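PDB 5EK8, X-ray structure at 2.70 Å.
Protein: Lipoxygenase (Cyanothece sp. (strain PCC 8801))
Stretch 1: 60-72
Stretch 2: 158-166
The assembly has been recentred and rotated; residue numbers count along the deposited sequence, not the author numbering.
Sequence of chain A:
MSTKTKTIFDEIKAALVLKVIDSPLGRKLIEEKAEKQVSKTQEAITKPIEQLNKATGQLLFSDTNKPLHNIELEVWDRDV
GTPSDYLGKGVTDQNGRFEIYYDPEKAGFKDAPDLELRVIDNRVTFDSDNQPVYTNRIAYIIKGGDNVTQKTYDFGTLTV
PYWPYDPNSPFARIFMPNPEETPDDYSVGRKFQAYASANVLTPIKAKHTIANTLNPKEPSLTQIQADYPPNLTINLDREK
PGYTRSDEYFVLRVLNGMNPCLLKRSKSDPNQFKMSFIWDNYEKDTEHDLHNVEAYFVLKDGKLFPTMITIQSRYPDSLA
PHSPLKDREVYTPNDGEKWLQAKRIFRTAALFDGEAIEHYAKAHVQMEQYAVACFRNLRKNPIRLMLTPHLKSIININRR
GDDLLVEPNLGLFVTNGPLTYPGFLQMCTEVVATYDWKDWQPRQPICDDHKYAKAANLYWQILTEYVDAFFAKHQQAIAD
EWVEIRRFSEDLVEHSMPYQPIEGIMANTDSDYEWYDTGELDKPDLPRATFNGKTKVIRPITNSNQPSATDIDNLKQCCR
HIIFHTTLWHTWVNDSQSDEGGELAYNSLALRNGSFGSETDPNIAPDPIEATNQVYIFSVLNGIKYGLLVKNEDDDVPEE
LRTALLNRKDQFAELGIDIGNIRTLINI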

ATOM      1  N   LEU A  60     -12.988   9.470  24.279  1.00 56.34           N
ATOM      2  CA  LEU A  60     -11.599   9.706  23.901  1.00 55.40           C
ATOM      3  C   LEU A  60     -11.018   8.494  23.171  1.00 52.96           C
ATOM      4  O   LEU A  60     -11.451   7.366  23.398  1.00 50.50           O
ATOM      5  CB  LEU A  60     -10.758  10.021  25.141  1.00 53.80           C
ATOM      6  CG  LEU A  60     -11.253  11.124  26.080  1.00 53.93           C
ATOM      7  CD1 LEU A  60     -10.364  11.214  27.303  1.00 50.34           C
ATOM      8  CD2 LEU A  60     -11.309  12.466  25.374  1.00 53.44           C
ATOM      9  N   PHE A  61     -10.049   8.728  22.287  1.00 53.74           N
ATOM     10  CA  PHE A  61      -9.268   7.631  21.719  1.00 52.08           C
ATOM     11  C   PHE A  61      -8.585   6.873  22.851  1.00 56.03           C
ATOM     12  O   PHE A  61      -8.112   7.486  23.811  1.00 59.06           O
ATOM     13  CB  PHE A  61      -8.209   8.140  20.739  1.00 51.10           C
ATOM     14  CG  PHE A  61      -8.760   8.643  19.438  1.00 49.19           C
ATOM     15  CD1 PHE A  61      -8.826   7.811  18.336  1.00 42.46           C
ATOM     16  CD2 PHE A  61      -9.183   9.955  19.308  1.00 49.11           C
ATOM     17  CE1 PHE A  61      -9.318   8.270  17.134  1.00 42.34           C
ATOM     18  CE2 PHE A  61      -9.675  10.421  18.105  1.00 47.00           C
ATOM     19  CZ  PHE A  61      -9.739   9.577  17.016  1.00 45.01           C
ATOM     20  N   SER A  62      -8.520   5.552  22.743  1.00 55.10           N
ATOM     21  CA  SER A  62      -7.883   4.750  23.782  1.00 57.56           C
ATOM     22  C   SER A  62      -6.359   4.930  23.818  1.00 55.43           C
ATOM     23  O   SER A  62      -5.745   4.782  24.876  1.00 56.47           O
ATOM     24  CB  SER A  62      -8.223   3.269  23.600  1.00 57.99           C
ATOM     25  OG  SER A  62      -7.731   2.789  22.362  1.00 60.71           O
ATOM     26  N   ASP A  63      -5.754   5.256  22.676  1.00 53.67           N
ATOM     27  CA  ASP A  63      -4.292   5.292  22.580  1.00 52.26           C
ATOM     28  C   ASP A  63      -3.672   6.684  22.734  1.00 53.94           C
ATOM     29  O   ASP A  63      -2.578   6.807  23.284  1.00 58.18           O
ATOM     30  CB  ASP A  63      -3.821   4.666  21.255  1.00 49.04           C
ATOM     31  CG  ASP A  63      -4.464   5.296  20.023  1.00 47.09           C
ATOM     32  OD1 ASP A  63      -4.162   4.820  18.904  1.00 44.94           O
ATOM     33  OD2 ASP A  63      -5.260   6.249  20.158  1.00 47.87           O
ATOM     34  N   THR A  64      -4.352   7.723  22.258  1.00 50.69           N
ATOM     35  CA  THR A  64      -3.828   9.084  22.379  1.00 49.82           C
ATOM     36  C   THR A  64      -4.569   9.885  23.446  1.00 58.10           C
ATOM     37  O   THR A  64      -4.122  10.960  23.849  1.00 59.29           O
ATOM     38  CB  THR A  64      -3.906   9.856  21.044  1.00 50.57           C
ATOM     39  OG1 THR A  64      -5.278  10.027  20.661  1.00 58.45           O
ATOM     40  CG2 THR A  64      -3.156   9.112  19.943  1.00 42.81           C
ATOM     41  N   ASN A  65      -5.702   9.354  23.896  1.00 62.75           N
ATOM     42  CA  ASN A  65      -6.565  10.035  24.862  1.00 65.13           C
ATOM     43  C   ASN A  65      -7.015  11.416  24.378  1.00 62.10           C
ATOM     44  O   ASN A  65      -7.448  12.254  25.170  1.00 57.95           O
ATOM     45  CB  ASN A  65      -5.867  10.148  26.221  1.00 69.35           C
ATOM     46  CG  ASN A  65      -5.748   8.811  26.924  1.00 75.72           C
ATOM     47  OD1 ASN A  65      -6.631   7.963  26.816  1.00 79.62           O
ATOM     48  ND2 ASN A  65      -4.653   8.614  27.647  1.00 79.61           N
ATOM     49  N   LYS A  66      -6.913  11.635  23.070  1.00 59.89           N
ATOM     50  CA  LYS A  66      -7.484  12.812  22.429  1.00 55.97           C
ATOM     51  C   LYS A  66      -8.975  12.586  22.246  1.00 55.24           C
ATOM     52  O   LYS A  66      -9.429  11.444  22.238  1.00 54.16           O
ATOM     53  CB  LYS A  66      -6.812  13.089  21.080  1.00 53.25           C
ATOM     54  CG  LYS A  66      -5.383  13.593  21.177  1.00 49.84           C
ATOM     55  CD  LYS A  66      -4.911  14.118  19.837  1.00 48.94           C
ATOM     56  CE  LYS A  66      -3.487  14.626  19.916  1.00 52.27           C
ATOM     57  NZ  LYS A  66      -3.039  15.194  18.616  1.00 56.13           N
ATOM     58  N   PRO A  67      -9.749  13.670  22.108  1.00 55.36           N
ATOM     59  CA  PRO A  67     -11.195  13.519  21.916  1.00 53.76           C
ATOM     60  C   PRO A  67     -11.555  12.788  20.631  1.00 54.50           C
ATOM     61  O   PRO A  67     -10.961  13.054  19.585  1.00 55.56           O
ATOM     62  CB  PRO A  67     -11.698  14.967  21.871  1.00 53.93           C
ATOM     63  CG  PRO A  67     -10.496  15.797  21.577  1.00 54.51           C
ATOM     64  CD  PRO A  67      -9.357  15.083  22.229  1.00 54.46           C
ATOM     65  N   LEU A  68     -12.510  11.866  20.726  1.00 58.06           N
ATOM     66  CA  LEU A  68     -13.100  11.227  19.552  1.00 56.56           C
ATOM     67  C   LEU A  68     -14.192  12.140  19.011  1.00 54.27           C
ATOM     68  O   LEU A  68     -15.331  12.112  19.474  1.00 55.46           O
ATOM     69  CB  LEU A  68     -13.665   9.850  19.903  1.00 58.03           C
ATOM     70  CG  LEU A  68     -14.019   8.913  18.750  1.00 59.71           C
ATOM     71  CD1 LEU A  68     -12.775   8.514  17.993  1.00 57.21           C
ATOM     72  CD2 LEU A  68     -14.743   7.679  19.265  1.00 62.80           C
ATOM     73  N   HIS A  69     -13.827  12.950  18.026  1.00 51.34           N
ATOM     74  CA  HIS A  69     -14.642  14.081  17.605  1.00 53.41           C
ATOM     75  C   HIS A  69     -15.619  13.778  16.477  1.00 58.24           C
ATOM     76  O   HIS A  69     -15.313  13.010  15.564  1.00 59.46           O
ATOM     77  CB  HIS A  69     -13.726  15.219  17.170  1.00 51.05           C
ATOM     78  CG  HIS A  69     -12.761  14.825  16.099  1.00 49.19           C
ATOM     79  ND1 HIS A  69     -11.541  14.242  16.374  1.00 49.08           N
ATOM     80  CD2 HIS A  69     -12.837  14.916  14.752  1.00 53.62           C
ATOM     81  CE1 HIS A  69     -10.907  14.000  15.244  1.00 54.23           C
ATOM     82  NE2 HIS A  69     -11.674  14.397  14.241  1.00 55.40           N
ATOM     83  N   ASN A  70     -16.793  14.403  16.553  1.00 61.97           N
ATOM     84  CA  ASN A  70     -17.779  14.393  15.474  1.00 62.79           C
ATOM     85  C   ASN A  70     -18.138  12.991  14.997  1.00 65.21           C
ATOM     86  O   ASN A  70     -18.309  12.759  13.800  1.00 66.76           O
ATOM     87  CB  ASN A  70     -17.275  15.222  14.286  1.00 62.46           C
ATOM     88  CG  ASN A  70     -16.777  16.598  14.697  1.00 64.18           C
ATOM     89  OD1 ASN A  70     -17.056  17.074  15.798  1.00 62.89           O
ATOM     90  ND2 ASN A  70     -16.036  17.244  13.806  1.00 64.72           N
ATOM     91  N   ILE A  71     -18.240  12.054  15.932  1.00 64.46           N
ATOM     92  CA  ILE A  71     -18.593  10.690  15.580  1.00 63.97           C
ATOM     93  C   ILE A  71     -20.002  10.393  16.081  1.00 69.33           C
ATOM     94  O   ILE A  71     -20.417  10.889  17.133  1.00 72.48           O
ATOM     95  CB  ILE A  71     -17.574   9.676  16.148  1.00 59.88           C
ATOM     96  CG1 ILE A  71     -17.631   8.364  15.364  1.00 54.03           C
ATOM     97  CG2 ILE A  71     -17.773   9.459  17.648  1.00 59.40           C
ATOM     98  CD1 ILE A  71     -16.368   7.552  15.471  1.00 48.77           C
ATOM     99  N   GLU A  72     -20.749   9.616  15.304  1.00 71.10           N
ATOM    100  CA  GLU A  72     -22.152   9.380  15.613  1.00 71.75           C
ATOM    101  C   GLU A  72     -22.308   8.384  16.750  1.00 66.81           C
ATOM    102  O   GLU A  72     -21.588   7.388  16.831  1.00 65.31           O
ATOM    103  CB  GLU A  72     -22.911   8.898  14.371  1.00 75.13           C
ATOM    104  CG  GLU A  72     -23.201  10.005  13.368  1.00 81.24           C
ATOM    105  CD  GLU A  72     -23.847   9.500  12.089  1.00 86.84           C
ATOM    106  OE1 GLU A  72     -24.668   8.558  12.157  1.00 88.39           O
ATOM    107  OE2 GLU A  72     -23.531  10.047  11.010  1.00 87.61           O
TER
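Stretch 2, residues 158-166: LTVPYWPYD

Stretch 2 enters as an extended strand, Leu158 to Val160, and lies parallel to the short strand end Leu60-Phe61. The pairing has the stagger of a parallel bridge: Leu60 N donates to Leu158 O at 2.8 Å, Val160 N returns to Leu60 O at 2.6 Å, and Ser62 N reaches Val160 O at 2.9 Å, so Leu60 bonds through its N to Leu158 and through its O to Val160. Leu60 and Thr159 stand in register, their CA atoms 4.6 Å apart and their side chains on the same face of the sheet. Between these bonds the chains stay close enough for a CA-H...O contact, Thr159 CA to Leu60 O, at 3.2 Å.

Past Val160 the regular pairing ends, and shape takes over. Stretch 1 turns through Ser62 to Lys66, closed by Phe61 N bonding to Lys66 O at 2.8 Å, then continues as loop, mostly extended but with a left-handed kink at Asn70. Phe61, Leu68 and Ile71 line a hollow. Tyr162 is the bump that fills it. Its CA-to-CB bond points toward stretch 1, and chi1 is t; it has the largest area covered by the other stretch. Ile71 CD1 sits over one face of the ring, 4.1 Å from its centroid and 12° off the normal; Phe61 CE1 meets the ring edge, 4.2 Å from Tyr162 CD1; Leu68 CD1 lies 4.0 Å from Tyr162 CD1. Leu68 also packs its CD2 4.0 Å from Val160 CB, bridging the strand to the loop beyond it.

Farther along, Asp63 points toward stretch 2 and fixes the loop: Tyr165 N donates to Asp63 OD1 at 3.0 Å, nearly straight at 165°, while Pro164 CA lies 3.4 Å from that same OD1. The rule is economical: backbone pairing sets the register, one aromatic fills the hollow, and one carboxylate holds the departing chain.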

ATOM      1  N   LEU A 158     -14.975   8.169  28.765  1.00 75.55           N
ATOM      2  CA  LEU A 158     -14.610   6.804  28.414  1.00 74.98           C
ATOM      3  C   LEU A 158     -13.646   6.808  27.241  1.00 71.31           C
ATOM      4  O   LEU A 158     -13.615   7.761  26.460  1.00 70.91           O
ATOM      5  CB  LEU A 158     -15.854   5.987  28.070  1.00 78.12           C
ATOM      6  CG  LEU A 158     -16.967   5.992  29.116  1.00 81.58           C
ATOM      7  CD1 LEU A 158     -18.174   5.232  28.596  1.00 80.08           C
ATOM      8  CD2 LEU A 158     -16.473   5.406  30.436  1.00 83.57           C
ATOM      9  N   THR A 159     -12.859   5.745  27.118  1.00 68.91           N
ATOM     10  CA  THR A 159     -11.946   5.609  25.990  1.00 65.20           C
ATOM     11  C   THR A 159     -12.494   4.618  24.974  1.00 62.28           C
ATOM     12  O   THR A 159     -13.175   3.656  25.332  1.00 59.16           O
ATOM     13  CB  THR A 159     -10.537   5.158  26.436  1.00 63.97           C
ATOM     14  OG1 THR A 159     -10.631   3.940  27.184  1.00 65.02           O
ATOM     15  CG2 THR A 159      -9.876   6.229  27.296  1.00 63.11           C
ATOM     16  N   VAL A 160     -12.197   4.866  23.702  1.00 61.45           N
ATOM     17  CA  VAL A 160     -12.641   3.995  22.622  1.00 58.90           C
ATOM     18  C   VAL A 160     -11.461   3.602  21.741  1.00 60.53           C
ATOM     19  O   VAL A 160     -10.732   4.466  21.260  1.00 60.38           O
ATOM     20  CB  VAL A 160     -13.725   4.673  21.750  1.00 57.08           C
ATOM     21  CG1 VAL A 160     -14.173   3.738  20.625  1.00 43.78           C
ATOM     22  CG2 VAL A 160     -14.915   5.108  22.609  1.00 51.05           C
ATOM     23  N   PRO A 161     -11.266   2.293  21.532  1.00 67.49           N
ATOM     24  CA  PRO A 161     -10.202   1.822  20.641  1.00 66.06           C
ATOM     25  C   PRO A 161     -10.580   1.970  19.170  1.00 63.13           C
ATOM     26  O   PRO A 161     -10.737   0.969  18.469  1.00 60.60           O
ATOM     27  CB  PRO A 161     -10.051   0.351  21.028  1.00 65.42           C
ATOM     28  CG  PRO A 161     -11.409  -0.040  21.482  1.00 67.63           C
ATOM     29  CD  PRO A 161     -11.997   1.175  22.154  1.00 69.53           C
ATOM     30  N   TYR A 162     -10.720   3.210  18.713  1.00 57.93           N
ATOM     31  CA  TYR A 162     -11.088   3.471  17.329  1.00 51.21           C
ATOM     32  C   TYR A 162      -9.853   3.666  16.456  1.00 52.81           C
ATOM     33  O   TYR A 162      -9.130   4.656  16.596  1.00 53.84           O
ATOM     34  CB  TYR A 162     -11.996   4.697  17.239  1.00 43.65           C
ATOM     35  CG  TYR A 162     -12.594   4.910  15.867  1.00 43.59           C
ATOM     36  CD1 TYR A 162     -12.147   5.939  15.045  1.00 43.76           C
ATOM     37  CD2 TYR A 162     -13.603   4.071  15.388  1.00 44.41           C
ATOM     38  CE1 TYR A 162     -12.690   6.136  13.789  1.00 46.42           C
ATOM     39  CE2 TYR A 162     -14.158   4.260  14.128  1.00 42.90           C
ATOM     40  CZ  TYR A 162     -13.695   5.295  13.333  1.00 48.50           C
ATOM     41  OH  TYR A 162     -14.229   5.503  12.084  1.00 41.39           O
ATOM     42  N   TRP A 163      -9.637   2.718  15.544  1.00 50.92           N
ATOM     43  CA  TRP A 163      -8.461   2.692  14.673  1.00 49.42           C
ATOM     44  C   TRP A 163      -7.170   2.899  15.450  1.00 54.58           C
ATOM     45  O   TRP A 163      -6.421   3.836  15.173  1.00 56.31           O
ATOM     46  CB  TRP A 163      -8.583   3.752  13.576  1.00 49.23           C
ATOM     47  CG  TRP A 163      -9.481   3.345  12.449  1.00 53.32           C
ATOM     48  CD1 TRP A 163     -10.841   3.234  12.482  1.00 53.23           C
ATOM     49  CD2 TRP A 163      -9.082   2.996  11.119  1.00 55.43           C
ATOM     50  NE1 TRP A 163     -11.315   2.837  11.253  1.00 51.46           N
ATOM     51  CE2 TRP A 163     -10.254   2.685  10.399  1.00 52.13           C
ATOM     52  CE3 TRP A 163      -7.848   2.917  10.465  1.00 54.78           C
ATOM     53  CZ2 TRP A 163     -10.227   2.301   9.060  1.00 50.07           C
ATOM     54  CZ3 TRP A 163      -7.826   2.535   9.131  1.00 52.74           C
ATOM     55  CH2 TRP A 163      -9.007   2.233   8.446  1.00 47.33           C
ATOM     56  N   PRO A 164      -6.899   2.020  16.426  1.00 57.93           N
ATOM     57  CA  PRO A 164      -5.728   2.232  17.278  1.00 55.93           C
ATOM     58  C   PRO A 164      -4.428   2.032  16.515  1.00 55.93           C
ATOM     59  O   PRO A 164      -4.396   1.253  15.561  1.00 53.92           O
ATOM     60  CB  PRO A 164      -5.893   1.172  18.367  1.00 56.20           C
ATOM     61  CG  PRO A 164      -6.652   0.081  17.702  1.00 57.31           C
ATOM     62  CD  PRO A 164      -7.595   0.758  16.747  1.00 56.42           C
ATOM     63  N   TYR A 165      -3.376   2.734  16.928  1.00 55.55           N
ATOM     64  CA  TYR A 165      -2.064   2.566  16.319  1.00 50.07           C
ATOM     65  C   TYR A 165      -1.354   1.342  16.879  1.00 52.26           C
ATOM     66  O   TYR A 165      -1.479   1.027  18.062  1.00 51.29           O
ATOM     67  CB  TYR A 165      -1.202   3.809  16.535  1.00 43.24           C
ATOM     68  CG  TYR A 165      -1.478   4.932  15.566  1.00 41.55           C
ATOM     69  CD1 TYR A 165      -0.920   4.929  14.299  1.00 40.06           C
ATOM     70  CD2 TYR A 165      -2.290   5.999  15.918  1.00 41.35           C
ATOM     71  CE1 TYR A 165      -1.162   5.950  13.410  1.00 38.16           C
ATOM     72  CE2 TYR A 165      -2.536   7.029  15.029  1.00 41.79           C
ATOM     73  CZ  TYR A 165      -1.970   6.997  13.776  1.00 38.87           C
ATOM     74  OH  TYR A 165      -2.204   8.013  12.880  1.00 48.81           O
ATOM     75  N   ASP A 166      -0.615   0.652  16.016  1.00 47.86           N
ATOM     76  CA  ASP A 166       0.213  -0.476  16.431  1.00 54.28           C
ATOM     77  C   ASP A 166       1.469   0.052  17.116  1.00 59.37           C
ATOM     78  O   ASP A 166       2.281   0.731  16.487  1.00 64.88           O
ATOM     79  CB  ASP A 166       0.586  -1.348  15.227  1.00 55.46           C
ATOM     80  CG  ASP A 166       1.133  -2.709  15.627  1.00 60.35           C
ATOM     81  OD1 ASP A 166       1.080  -3.629  14.787  1.00 66.16           O
ATOM     82  OD2 ASP A 166       1.614  -2.869  16.767  1.00 59.78           O
TER